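Local coordinates for protein MGS-M5 (PDB 4Q3N) that probably catalyses the NAD-dependent interconversion of L-lactate and pyruvate as a tetrameric L-lactate dehydrogenase from a deep-sea metagenome, at residues Phe181-Asn186 with Leu288-Glu294; Val262-Glu266 with Asn295-Asn299. All blocks are in the same frame, centred on the assembly; numbering follows the deposited sequence.

Contact 1: Phe181-Asn186 with Leu288-Glu294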
ATOM      1  N   PHE A 181     -13.750  -8.005 -29.437  1.00 28.06           N
ATOM      2  CA  PHE A 181     -13.016  -9.161 -29.931  1.00 29.61           C
ATOM      3  C   PHE A 181     -11.649  -9.200 -29.248  1.00 27.70           C
ATOM      4  O   PHE A 181     -11.181  -8.185 -28.704  1.00 25.99           O
ATOM      5  CB  PHE A 181     -12.853  -9.100 -31.464  1.00 32.37           C
ATOM      6  CG  PHE A 181     -12.005  -7.924 -31.933  1.00 34.10           C
ATOM      7  CD1 PHE A 181     -12.593  -6.670 -32.122  1.00 34.70           C
ATOM      8  CD2 PHE A 181     -10.633  -8.069 -32.153  1.00 34.60           C
ATOM      9  CE1 PHE A 181     -11.827  -5.582 -32.515  1.00 35.97           C
ATOM     10  CE2 PHE A 181      -9.844  -6.996 -32.553  1.00 34.89           C
ATOM     11  CZ  PHE A 181     -10.441  -5.740 -32.750  1.00 35.12           C
ATOM     12  N   VAL A 182     -11.022 -10.372 -29.232  1.00 29.26           N
ATOM     13  CA  VAL A 182      -9.711 -10.504 -28.612  1.00 28.42           C
ATOM     14  C   VAL A 182      -8.659 -10.194 -29.638  1.00 29.84           C
ATOM     15  O   VAL A 182      -8.710 -10.682 -30.748  1.00 29.56           O
ATOM     16  CB  VAL A 182      -9.421 -11.936 -28.100  1.00 30.87           C
ATOM     17  CG1 VAL A 182      -8.074 -11.977 -27.341  1.00 27.76           C
ATOM     18  CG2 VAL A 182     -10.547 -12.461 -27.255  1.00 28.65           C
ATOM     19  N   CYS A 183      -7.670  -9.416 -29.257  1.00 30.95           N
ATOM     20  CA  CYS A 183      -6.540  -9.234 -30.147  1.00 31.23           C
ATOM     21  C   CYS A 183      -5.509 -10.344 -29.844  1.00 31.43           C
ATOM     22  O   CYS A 183      -4.583 -10.154 -29.042  1.00 30.16           O
ATOM     23  CB  CYS A 183      -5.951  -7.826 -29.945  1.00 32.54           C
ATOM     24  SG  CYS A 183      -4.534  -7.516 -30.966  1.00 35.67           S
ATOM     25  N   TRP A 184      -5.695 -11.524 -30.433  1.00 29.79           N
ATOM     26  CA  TRP A 184      -4.749 -12.615 -30.173  1.00 29.65           C
ATOM     27  C   TRP A 184      -3.380 -12.407 -30.835  1.00 29.84           C
ATOM     28  O   TRP A 184      -2.430 -13.030 -30.416  1.00 28.47           O
ATOM     29  CB  TRP A 184      -5.323 -13.965 -30.648  1.00 30.78           C
ATOM     30  CG  TRP A 184      -6.553 -14.452 -29.840  1.00 29.85           C
ATOM     31  CD1 TRP A 184      -7.829 -14.704 -30.312  1.00 32.75           C
ATOM     32  CD2 TRP A 184      -6.569 -14.785 -28.452  1.00 30.26           C
ATOM     33  NE1 TRP A 184      -8.634 -15.147 -29.288  1.00 31.46           N
ATOM     34  CE2 TRP A 184      -7.900 -15.204 -28.133  1.00 30.90           C
ATOM     35  CE3 TRP A 184      -5.598 -14.758 -27.436  1.00 30.00           C
ATOM     36  CZ2 TRP A 184      -8.271 -15.612 -26.850  1.00 30.88           C
ATOM     37  CZ3 TRP A 184      -5.972 -15.135 -26.144  1.00 30.41           C
ATOM     38  CH2 TRP A 184      -7.303 -15.547 -25.858  1.00 30.40           C
ATOM     39  N   SER A 185      -3.290 -11.605 -31.907  1.00 30.50           N
ATOM     40  CA  SER A 185      -2.023 -11.473 -32.639  1.00 31.90           C
ATOM     41  C   SER A 185      -0.985 -10.716 -31.800  1.00 31.25           C
ATOM     42  O   SER A 185       0.227 -10.823 -32.058  1.00 33.52           O
ATOM     43  CB  SER A 185      -2.227 -10.744 -33.961  1.00 33.18           C
ATOM     44  OG  SER A 185      -2.723  -9.425 -33.698  1.00 32.42           O
ATOM     45  N   ASN A 186      -1.463  -9.911 -30.863  1.00 30.83           N
ATOM     46  CA  ASN A 186      -0.587  -9.118 -29.958  1.00 33.26           C
ATOM     47  C   ASN A 186      -0.833  -9.481 -28.503  1.00 35.23           C
ATOM     48  O   ASN A 186      -1.242  -8.633 -27.710  1.00 35.35           O
ATOM     49  CB  ASN A 186      -0.831  -7.611 -30.112  1.00 34.40           C
ATOM     50  CG  ASN A 186      -0.303  -7.040 -31.410  1.00 37.47           C
ATOM     51  OD1 ASN A 186       0.679  -6.300 -31.411  1.00 38.88           O
ATOM     52  ND2 ASN A 186      -0.961  -7.357 -32.524  1.00 38.14           N
ATOM     53  N   LEU A 288      -1.682  -0.861 -32.721  1.00 26.86           N
ATOM     54  CA  LEU A 288      -1.193  -2.229 -32.891  1.00 28.27           C
ATOM     55  C   LEU A 288      -1.267  -2.650 -34.336  1.00 30.46           C
ATOM     56  O   LEU A 288      -2.171  -2.218 -35.056  1.00 32.77           O
ATOM     57  CB  LEU A 288      -2.027  -3.232 -32.062  1.00 26.33           C
ATOM     58  CG  LEU A 288      -2.084  -2.878 -30.571  1.00 25.25           C
ATOM     59  CD1 LEU A 288      -3.164  -3.792 -29.915  1.00 25.89           C
ATOM     60  CD2 LEU A 288      -0.663  -3.080 -29.937  1.00 25.41           C
ATOM     61  N   LYS A 289      -0.351  -3.523 -34.765  1.00 32.17           N
ATOM     62  CA  LYS A 289      -0.483  -4.182 -36.084  1.00 34.07           C
ATOM     63  C   LYS A 289      -1.518  -5.303 -35.936  1.00 33.62           C
ATOM     64  O   LYS A 289      -1.235  -6.324 -35.325  1.00 34.24           O
ATOM     65  CB  LYS A 289       0.860  -4.763 -36.592  1.00 36.91           C
ATOM     66  CG  LYS A 289       1.913  -3.767 -37.101  1.00 40.20           C
ATOM     67  CD  LYS A 289       2.988  -4.512 -37.955  1.00 62.87           C
ATOM     68  CE  LYS A 289       3.733  -3.609 -38.956  1.00 64.55           C
ATOM     69  NZ  LYS A 289       4.930  -2.853 -38.437  1.00 64.74           N
ATOM     70  N   LEU A 290      -2.711  -5.129 -36.495  1.00 34.20           N
ATOM     71  CA  LEU A 290      -3.767  -6.128 -36.351  1.00 32.93           C
ATOM     72  C   LEU A 290      -3.666  -7.096 -37.489  1.00 34.91           C
ATOM     73  O   LEU A 290      -3.248  -6.692 -38.568  1.00 35.01           O
ATOM     74  CB  LEU A 290      -5.157  -5.474 -36.353  1.00 32.26           C
ATOM     75  CG  LEU A 290      -5.396  -4.513 -35.212  1.00 32.71           C
ATOM     76  CD1 LEU A 290      -6.878  -3.981 -35.246  1.00 31.09           C
ATOM     77  CD2 LEU A 290      -5.051  -5.117 -33.856  1.00 31.25           C
ATOM     78  N   ASN A 291      -4.074  -8.354 -37.297  1.00 33.20           N
ATOM     79  CA  ASN A 291      -4.101  -9.238 -38.462  1.00 35.45           C
ATOM     80  C   ASN A 291      -5.401  -8.999 -39.220  1.00 36.09           C
ATOM     81  O   ASN A 291      -6.233  -8.204 -38.807  1.00 31.93           O
ATOM     82  CB  ASN A 291      -3.897 -10.721 -38.087  1.00 35.58           C
ATOM     83  CG  ASN A 291      -5.007 -11.291 -37.223  1.00 34.31           C
ATOM     84  OD1 ASN A 291      -6.103 -10.763 -37.171  1.00 34.63           O
ATOM     85  ND2 ASN A 291      -4.708 -12.390 -36.526  1.00 34.33           N
ATOM     86  N   GLU A 292      -5.566  -9.663 -40.341  1.00 40.53           N
ATOM     87  CA  GLU A 292      -6.706  -9.414 -41.227  1.00 45.99           C
ATOM     88  C   GLU A 292      -8.053  -9.628 -40.534  1.00 42.19           C
ATOM     89  O   GLU A 292      -8.977  -8.811 -40.659  1.00 40.49           O
ATOM     90  CB  GLU A 292      -6.566 -10.312 -42.451  1.00 56.23           C
ATOM     91  CG  GLU A 292      -7.678 -10.245 -43.446  1.00 65.47           C
ATOM     92  CD  GLU A 292      -7.417 -11.163 -44.648  1.00 76.37           C
ATOM     93  OE1 GLU A 292      -6.247 -11.580 -44.836  1.00 78.64           O
ATOM     94  OE2 GLU A 292      -8.381 -11.460 -45.393  1.00 81.70           O
ATOM     95  N   LYS A 293      -8.169 -10.728 -39.799  1.00 40.25           N
ATOM     96  CA  LYS A 293      -9.385 -10.993 -39.037  1.00 40.36           C
ATOM     97  C   LYS A 293      -9.702  -9.870 -38.039  1.00 36.11           C
ATOM     98  O   LYS A 293     -10.807  -9.344 -38.014  1.00 34.04           O
ATOM     99  CB  LYS A 293      -9.263 -12.329 -38.308  1.00 44.24           C
ATOM    100  CG  LYS A 293     -10.418 -12.641 -37.368  1.00 48.40           C
ATOM    101  CD  LYS A 293     -10.274 -14.036 -36.745  1.00 52.87           C
ATOM    102  CE  LYS A 293     -11.362 -14.296 -35.685  1.00 58.25           C
ATOM    103  NZ  LYS A 293     -11.347 -15.666 -35.080  1.00 58.68           N
ATOM    104  N   GLU A 294      -8.720  -9.485 -37.231  1.00 32.92           N
ATOM    105  CA  GLU A 294      -8.927  -8.465 -36.186  1.00 31.15           C
ATOM    106  C   GLU A 294      -9.271  -7.104 -36.796  1.00 30.80           C
ATOM    107  O   GLU A 294     -10.105  -6.355 -36.276  1.00 28.69           O
ATOM    108  CB  GLU A 294      -7.650  -8.353 -35.326  1.00 30.15           C
ATOM    109  CG  GLU A 294      -7.377  -9.588 -34.544  1.00 31.29           C
ATOM    110  CD  GLU A 294      -5.916  -9.699 -34.102  1.00 34.84           C
ATOM    111  OE1 GLU A 294      -5.060  -8.918 -34.595  1.00 33.68           O
ATOM    112  OE2 GLU A 294      -5.622 -10.601 -33.295  1.00 35.06           O
TER
HETATM  113  O   HOH W   1       1.629  -4.417 -32.969  1.00 29.21           O
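The carboxylate of Glu294 accepts two of the three direct hydrogen bonds between the segments. Glu294 OE2 accepts from Ser185 N at 2.9 Å, and Glu294 OE1 accepts from Ser185 OG at 2.6 Å. Glu294 OE1 also takes Asn291 N at 2.9 Å, while Glu294 N donates to Asn291 OD1 at 2.9 Å. These two reciprocal bonds make a capping box, with Asn291 as N-cap of helix 292-311. Glu294 thus completes the capping box at the start of its own helix and also holds the backbone at Ser185. Cys183 is the centre of an inverse gamma turn, with a weak bond from Trp184 N to Val182 O at 3.1 Å.

Asn186 ties its segment to the incoming loop. Asn186 ND2 donates to Lys289 O at 3.0 Å and to Ser185 OG at 3.0 Å. Water 1 donates to Asn186 OD1 at 2.6 Å and accepts from Lys289 N at 2.8 Å, so both backbone polar groups of Lys289 are served.

Beneath this network, Cys183 SG packs on Leu290 CD2 at 3.8 Å. Phe181 CE2 lies 3.8 Å from Glu294 CB.

Strand 181-182 edges the antiparallel sheet beside strand 168-173, where Phe181 and Leu173 share backbone hydrogen bonding. Phe181 also reaches Gln297 and Leu298, one turn further along helix 292-311. Val182 and Trp184 pack on helices 147-161 and 206-227.

Contact 2: Val262-Glu266 with Asn295-Asn299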
ATOM      1  N   VAL A 262      -6.448   6.872 -36.253  1.00 32.98           N
ATOM      2  CA  VAL A 262      -5.325   6.054 -35.800  1.00 32.94           C
ATOM      3  C   VAL A 262      -5.439   4.654 -36.392  1.00 34.07           C
ATOM      4  O   VAL A 262      -4.501   4.201 -37.042  1.00 34.76           O
ATOM      5  CB  VAL A 262      -5.205   5.971 -34.278  1.00 31.52           C
ATOM      6  CG1 VAL A 262      -4.092   4.961 -33.926  1.00 31.40           C
ATOM      7  CG2 VAL A 262      -4.866   7.357 -33.697  1.00 31.11           C
ATOM      8  N   TYR A 263      -6.590   3.992 -36.217  1.00 33.40           N
ATOM      9  CA  TYR A 263      -6.824   2.705 -36.863  1.00 35.22           C
ATOM     10  C   TYR A 263      -7.584   2.957 -38.173  1.00 39.06           C
ATOM     11  O   TYR A 263      -8.140   4.063 -38.385  1.00 37.53           O
ATOM     12  CB  TYR A 263      -7.584   1.749 -35.896  1.00 32.96           C
ATOM     13  CG  TYR A 263      -6.713   1.193 -34.775  1.00 32.52           C
ATOM     14  CD1 TYR A 263      -6.388   1.976 -33.653  1.00 30.67           C
ATOM     15  CD2 TYR A 263      -6.191  -0.109 -34.845  1.00 31.40           C
ATOM     16  CE1 TYR A 263      -5.572   1.486 -32.634  1.00 30.15           C
ATOM     17  CE2 TYR A 263      -5.388  -0.628 -33.813  1.00 30.71           C
ATOM     18  CZ  TYR A 263      -5.064   0.181 -32.716  1.00 30.78           C
ATOM     19  OH  TYR A 263      -4.260  -0.309 -31.698  1.00 29.88           O
ATOM     20  N   ASP A 264      -7.625   2.009 -39.101  1.00 44.57           N
ATOM     21  CA  ASP A 264      -8.286   2.441 -40.340  1.00 53.37           C
ATOM     22  C   ASP A 264      -9.810   2.244 -40.336  1.00 51.75           C
ATOM     23  O   ASP A 264     -10.460   2.465 -41.336  1.00 58.06           O
ATOM     24  CB  ASP A 264      -7.657   1.791 -41.574  1.00 60.58           C
ATOM     25  CG  ASP A 264      -7.481   0.338 -41.421  1.00 66.77           C
ATOM     26  OD1 ASP A 264      -8.375  -0.280 -40.812  1.00 72.06           O
ATOM     27  OD2 ASP A 264      -6.450  -0.179 -41.894  1.00 69.32           O
ATOM     28  N   CYS A 265     -10.377   1.908 -39.194  1.00 47.15           N
ATOM     29  CA  CYS A 265     -11.822   1.930 -39.049  1.00 44.62           C
ATOM     30  C   CYS A 265     -12.343   3.372 -39.000  1.00 42.51           C
ATOM     31  O   CYS A 265     -11.544   4.307 -39.027  1.00 43.31           O
ATOM     32  CB  CYS A 265     -12.223   1.172 -37.796  1.00 41.25           C
ATOM     33  SG  CYS A 265     -11.588   1.904 -36.285  1.00 39.55           S
ATOM     34  N   GLU A 266     -13.671   3.531 -38.925  1.00 41.92           N
ATOM     35  CA  GLU A 266     -14.330   4.835 -38.792  0.50 42.25           C
ATOM     36  C   GLU A 266     -13.538   5.781 -37.897  1.00 40.17           C
ATOM     37  O   GLU A 266     -13.143   5.399 -36.794  1.00 37.99           O
ATOM     38  CB  GLU A 266     -15.750   4.657 -38.225  0.50 42.11           C
ATOM     39  CG  GLU A 266     -16.713   5.768 -38.567  0.50 44.47           C
ATOM     40  CD  GLU A 266     -17.188   5.708 -40.030  0.50 46.86           C
ATOM     41  OE1 GLU A 266     -18.060   4.881 -40.375  0.50 48.23           O
ATOM     42  OE2 GLU A 266     -16.662   6.482 -40.842  0.50 49.99           O
ATOM     43  N   ASN A 295      -8.616  -6.773 -37.908  1.00 31.53           N
ATOM     44  CA  ASN A 295      -8.886  -5.495 -38.531  1.00 36.34           C
ATOM     45  C   ASN A 295     -10.336  -5.445 -39.028  1.00 37.57           C
ATOM     46  O   ASN A 295     -11.042  -4.437 -38.895  1.00 37.31           O
ATOM     47  CB  ASN A 295      -7.920  -5.242 -39.690  1.00 41.19           C
ATOM     48  CG  ASN A 295      -7.673  -3.760 -39.917  1.00 44.86           C
ATOM     49  OD1 ASN A 295      -7.590  -2.980 -38.971  1.00 44.38           O
ATOM     50  ND2 ASN A 295      -7.583  -3.363 -41.168  1.00 48.00           N
ATOM     51  N   SER A 296     -10.756  -6.553 -39.615  1.00 38.33           N
ATOM     52  CA  SER A 296     -12.141  -6.713 -40.029  1.00 43.14           C
ATOM     53  C   SER A 296     -13.084  -6.588 -38.825  1.00 38.67           C
ATOM     54  O   SER A 296     -14.139  -5.928 -38.897  1.00 37.51           O
ATOM     55  CB  SER A 296     -12.319  -8.052 -40.725  1.00 48.79           C
ATOM     56  OG  SER A 296     -13.660  -8.217 -41.103  1.00 56.40           O
ATOM     57  N   GLN A 297     -12.723  -7.223 -37.721  1.00 35.20           N
ATOM     58  CA  GLN A 297     -13.586  -7.183 -36.546  1.00 34.57           C
ATOM     59  C   GLN A 297     -13.638  -5.765 -35.986  1.00 33.32           C
ATOM     60  O   GLN A 297     -14.681  -5.330 -35.501  1.00 33.06           O
ATOM     61  CB  GLN A 297     -13.119  -8.180 -35.477  1.00 34.17           C
ATOM     62  CG  GLN A 297     -13.269  -9.682 -35.873  1.00 32.97           C
ATOM     63  CD  GLN A 297     -12.663 -10.562 -34.797  1.00 32.62           C
ATOM     64  OE1 GLN A 297     -11.461 -10.474 -34.500  1.00 30.92           O
ATOM     65  NE2 GLN A 297     -13.502 -11.326 -34.131  1.00 32.21           N
ATOM     66  N   LEU A 298     -12.523  -5.032 -36.043  1.00 30.71           N
ATOM     67  CA  LEU A 298     -12.516  -3.653 -35.534  1.00 29.93           C
ATOM     68  C   LEU A 298     -13.415  -2.764 -36.427  1.00 32.39           C
ATOM     69  O   LEU A 298     -14.244  -1.965 -35.939  1.00 32.47           O
ATOM     70  CB  LEU A 298     -11.061  -3.103 -35.455  1.00 30.54           C
ATOM     71  CG  LEU A 298     -11.028  -1.699 -34.830  1.00 31.15           C
ATOM     72  CD1 LEU A 298     -11.501  -1.733 -33.380  1.00 28.98           C
ATOM     73  CD2 LEU A 298      -9.639  -1.013 -34.976  1.00 31.92           C
ATOM     74  N   ASN A 299     -13.286  -2.940 -37.734  1.00 33.10           N
ATOM     75  CA  ASN A 299     -14.156  -2.242 -38.687  1.00 35.47           C
ATOM     76  C   ASN A 299     -15.648  -2.536 -38.411  1.00 37.59           C
ATOM     77  O   ASN A 299     -16.482  -1.635 -38.400  1.00 37.64           O
ATOM     78  CB  ASN A 299     -13.810  -2.625 -40.135  1.00 36.74           C
ATOM     79  CG  ASN A 299     -12.442  -2.051 -40.623  1.00 61.80           C
ATOM     80  OD1 ASN A 299     -11.932  -1.063 -40.121  1.00 61.11           O
ATOM     81  ND2 ASN A 299     -11.872  -2.696 -41.624  1.00 62.85           N
TER
HETATM   82  O   HOH W   2      -6.184  -0.563 -38.587  1.00 44.57           O
HETATM   83  O   HOH W   3     -15.117   1.246 -39.780  1.00 36.94           O
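This is a loop-on-helix contact in the C-terminal part of the chain. The loop between strands 251-258 and 270-278 lies against the second turn of helix 292-311. The closest backbone approach is Cys265 to Asn299, with CA atoms 4.8 Å apart.

The buried part is apolar. Leu298 points its CA-to-CB bond at the loop, and its CD2 lies 3.6 Å from Tyr263 CB and 3.7 Å from Cys265 SG. One methyl group therefore touches two loop side chains. Cys265 also sits close to Asn299, with its CA 3.2 Å from Asn299 OD1.

In the lactate/malate dehydrogenase fold, the C-terminal alpha/beta domain follows the NAD-binding Rossmann domain. Here its long last helix packs beside the antiparallel sheet of strands 251-258, 270-278 and 281-285. Leu298 joins the two layers by also touching Ile271 and Leu273 of the sheet. The Tyr263 OH is hydrogen-bonded to Val286 O and Leu288 N, just past strand 281-285.

Polar bonds line the more open side. Asn295 ND2 donates to Asp264 OD1 at 3.2 Å, and more weakly to Asp264 OD2 at 3.5 Å. Water 2 accepts from Asp264 N at 3.0 Å and donates to Asn295 OD1 at 2.8 Å. Both ends of the Asn295 amide are thus used. Water 3 accepts from Glu266 N at 2.8 Å and donates weakly to Asn299 O at 3.5 Å.

Overall arrangement
Contacts 1 and 2 hold successive parts of helix 292-311, and their centres are about 10 Å apart. Contact 1 fastens its start to the sheet containing strand 181-182. Contact 2 packs its next turn on a loop of the other antiparallel sheet. Each is partly buried, and each has bridging water. The difference lies in the acidic side chain. In contact 1 it is the buried carboxylate of Glu294, on the helix. In contact 2 it is the exposed Asp264, on the loop, beside an apolar buried part. A probable Tyr263 to Leu288 hydrogen bond and the Phe181 ring bridge the two. A second subunit reaches contact 1 but not contact 2.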